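Local coordinates for chorismate synthase (Aquifex aeolicus, PDB 1Q1L), which catalyses the last step of the shikimate pathway, eliminating phosphate from 5-enolpyruvylshikimate-3-phosphate to give chorismate, with reduced FMN as cofactor, at the interface of chains A and B and the interface of chains A and C. Sequence-based numbering; all coordinates share one arbitrary frame. Chains: chain A/B/C, Chorismate synthase.

Contacts 1 and 2 join one subunit, chain A, to two different neighbours, and the centres of their C-alpha atoms lie about 34 Å apart. They share no residues. Contact 1 sets the start of helix 252-261 in chain A against the end of the same helix in chain B, whereas contact 2 brings the end of strand 64-68 and the loop after strand 74-75 to a loop and helix 131-137 of chain C. Each interface is two-fold symmetric, and so each patch has a twin with the chains exchanged. Two distinct two-fold interfaces per subunit suit a protein that is a homotetramer.

Contact 1: the interface of chains A and B. Residues chain A 248, 251, 253-254, 257; chain B 261-262.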
# COMPACT_ATOMS: atom_id res chain seq x y z
N TRP A 248 -10.98 1.42 -9.91
CA TRP A 248 -10.11 1.93 -10.96
C TRP A 248 -8.69 1.37 -10.93
O TRP A 248 -8.14 1.02 -11.98
CB TRP A 248 -10.06 3.46 -10.93
CG TRP A 248 -9.26 4.02 -9.79
CD1 TRP A 248 -9.65 4.11 -8.49
CD2 TRP A 248 -7.91 4.49 -9.84
NE1 TRP A 248 -8.62 4.60 -7.72
CE2 TRP A 248 -7.54 4.84 -8.53
CE3 TRP A 248 -6.97 4.65 -10.87
CZ2 TRP A 248 -6.27 5.33 -8.21
CZ3 TRP A 248 -5.71 5.14 -10.56
CH2 TRP A 248 -5.37 5.48 -9.24
N ARG A 251 -8.00 -2.40 -12.41
CA ARG A 251 -8.10 -2.70 -13.83
C ARG A 251 -6.74 -3.09 -14.39
O ARG A 251 -5.76 -2.36 -14.24
CB ARG A 251 -8.67 -1.49 -14.56
CG ARG A 251 -10.14 -1.29 -14.26
CD ARG A 251 -10.69 0.01 -14.84
NE ARG A 251 -12.10 -0.14 -15.16
CZ ARG A 251 -12.56 -0.47 -16.36
NH1 ARG A 251 -11.72 -0.69 -17.36
NH2 ARG A 251 -13.87 -0.62 -16.56
N ASP A 253 -5.56 -3.15 -17.42
CA ASP A 253 -5.00 -2.24 -18.42
C ASP A 253 -4.23 -1.10 -17.75
O ASP A 253 -3.13 -0.75 -18.17
CB ASP A 253 -6.11 -1.68 -19.31
CG ASP A 253 -7.39 -1.42 -18.54
OD1 ASP A 253 -7.36 -0.68 -17.54
OD2 ASP A 253 -8.44 -1.97 -18.95
N GLY A 254 -4.83 -0.52 -16.72
CA GLY A 254 -4.16 0.56 -16.01
C GLY A 254 -2.85 0.07 -15.44
O GLY A 254 -1.83 0.74 -15.56
N ALA A 257 -0.34 -0.34 -18.11
CA ALA A 257 0.07 1.00 -18.53
C ALA A 257 1.12 1.63 -17.62
O ALA A 257 2.09 2.22 -18.10
CB ALA A 257 -1.16 1.93 -18.60
N MSE B 261 -5.60 5.19 -18.37
CA MSE B 261 -5.97 3.91 -18.96
C MSE B 261 -7.02 3.17 -18.12
O MSE B 261 -7.67 2.24 -18.60
CB MSE B 261 -4.73 3.03 -19.12
CG MSE B 261 -4.92 1.79 -19.98
SE MSE B 261 -4.84 2.18 -21.91
CE MSE B 261 -2.93 2.17 -22.17
N SER B 262 -7.19 3.57 -16.86
CA SER B 262 -8.16 2.90 -16.00
C SER B 262 -9.57 3.33 -16.37
O SER B 262 -10.55 2.72 -15.94
CB SER B 262 -7.91 3.21 -14.52
OG SER B 262 -8.23 4.56 -14.22
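B:Met261, a selenomethionine at the last turn of helix 252-261, lies against A:Asp253, A:Gly254 and A:Ala257 in the first part of the same helix of chain A. It shows how a homo-oligomer can use opposite ends of one element on the two sides of a two-fold interface. Its CB packs on the methyl CB of A:Ala257 at 3.8 Å and also touches CA of A:Gly254. CG of B:Met261 sits beside CB of A:Asp253, 3.7 Å away. With CG anti to the backbone N (chi1 -168°) and bends at the next two torsions, the chain curls back along the chain A helix and brings its terminal CE to 4.0 Å from CB of A:Ala257.

Next along the chain, B:Ser262 fits between A:Trp248 and A:Arg251. Its CB rests 3.4 Å from the backbone O of A:Trp248, and its hydroxyl OG comes at the CE3 edge of the indole, 3.6 Å from that ring carbon, and not over the ring face. The CD and NE part of A:Arg251 passes the backbone O of B:Ser262, but the modelled approach there is too tight to support a firm reading.

The carboxylate OD1 of A:Asp253 stands 3.1 Å from the backbone O of B:Met261. Both atoms normally only accept, and this is a strained meeting unless a proton is shared, which the structure alone does not show.

Behind this first shell, contacts within chain A help to orient the carboxylate. Its other oxygen, OD2, makes a long salt bridge to NH1 of A:Arg251, which would probably steady the negative charge. CG of A:Asp253 lies between the backbone N and the carbonyl carbon (chi1 37°), which brings OD1 back over the start of the next residue. There the amide N of A:Gly254 meets OD1 at 2.7 Å in a strongly bent hydrogen bond, on the anti side and 18° out of the carboxylate plane.

Contact 2: the interface of chains A and C. Residues chain A 68-69, 76, 78; chain C 16, 132, 136.
The carboxylate of C:Glu16 and the side-chain amide of C:Asn132 each present a face to A:Leu76, whose two methyls divide between them. CD1 stands squarely over one face of the carboxylate, 3.7 Å from its carbon CD. CD2 lies over a face of the amide, 3.4 Å from CG of C:Asn132, and the two flat groups are turned roughly at right angles to each other. The leucine thus works as a wedge, illustrating how a branched apolar residue can seat two polar planes at once.

Polar partners hold the carboxylate by its oxygens. The backbone N of A:Gly69, just after strand 64-68, donates a nearly straight hydrogen bond (164° at H) to OE1 at 3.0 Å, on the syn side though tilted from the plane. At the other oxygen, the hydroxyl OG of A:Ser78 donates to OE2 at 2.8 Å from above the plane, displaced toward the same face that CD1 covers. A bend at chi2 (63°) in C:Glu16 lets the carboxylate reach both donors. Were an alanine to replace C:Glu16, the amide of A:Gly69 and the hydroxyl of A:Ser78 would probably lose their acceptor across the interface, and the CD1 methyl its flat support.

C:Arg136 closes the patch with its aliphatic part, CG lying 3.7 Å from CB of A:Ser78. This arginine is a predicted FMN-binding residue, and C:Glu16 belongs to the conserved GESHG signature of the family. The contact therefore holds subunits together and probably helps shape a cofactor-binding region close to the subunit boundary.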
# COMPACT_ATOMS: atom_id res chain seq x y z
N SER A 68 19.57 -14.82 -1.31
CA SER A 68 18.65 -15.47 -0.39
C SER A 68 17.38 -15.90 -1.09
O SER A 68 17.17 -15.57 -2.26
CB SER A 68 18.27 -14.50 0.73
OG SER A 68 17.38 -13.50 0.25
N GLY A 69 16.55 -16.64 -0.36
CA GLY A 69 15.28 -17.09 -0.90
C GLY A 69 15.30 -18.37 -1.71
O GLY A 69 14.25 -18.85 -2.12
N LEU A 76 12.38 -20.81 -1.27
CA LEU A 76 12.00 -21.18 0.09
C LEU A 76 10.65 -20.57 0.44
O LEU A 76 9.89 -21.12 1.25
CB LEU A 76 13.05 -20.68 1.07
CG LEU A 76 14.44 -21.31 0.92
CD1 LEU A 76 15.47 -20.51 1.71
CD2 LEU A 76 14.40 -22.75 1.39
N SER A 78 10.72 -17.32 1.20
CA SER A 78 11.20 -16.12 1.88
C SER A 78 11.60 -15.11 0.80
O SER A 78 11.66 -15.45 -0.38
CB SER A 78 12.40 -16.46 2.76
OG SER A 78 13.41 -17.11 2.01
N GLU C 16 18.77 -15.55 4.99
CA GLU C 16 18.57 -16.71 5.85
C GLU C 16 19.63 -16.67 6.94
O GLU C 16 20.73 -16.16 6.73
CB GLU C 16 18.70 -18.01 5.05
CG GLU C 16 17.43 -18.43 4.31
CD GLU C 16 16.99 -17.44 3.23
OE1 GLU C 16 17.78 -17.16 2.30
OE2 GLU C 16 15.84 -16.94 3.31
N ASN C 132 14.06 -24.84 6.45
CA ASN C 132 13.76 -23.81 5.48
C ASN C 132 12.88 -22.71 6.07
O ASN C 132 12.84 -21.59 5.58
CB ASN C 132 13.10 -24.42 4.24
CG ASN C 132 14.03 -25.37 3.51
OD1 ASN C 132 15.25 -25.20 3.54
ND2 ASN C 132 13.46 -26.36 2.83
N ARG C 136 14.74 -18.36 8.06
CA ARG C 136 14.20 -17.02 7.85
C ARG C 136 13.51 -16.48 9.10
O ARG C 136 13.50 -15.28 9.33
CB ARG C 136 13.22 -17.01 6.68
CG ARG C 136 12.57 -15.65 6.41
CD ARG C 136 13.60 -14.57 6.12
NE ARG C 136 13.00 -13.23 6.10
CZ ARG C 136 13.69 -12.10 6.05
NH1 ARG C 136 15.02 -12.12 6.02
NH2 ARG C 136 13.05 -10.94 6.04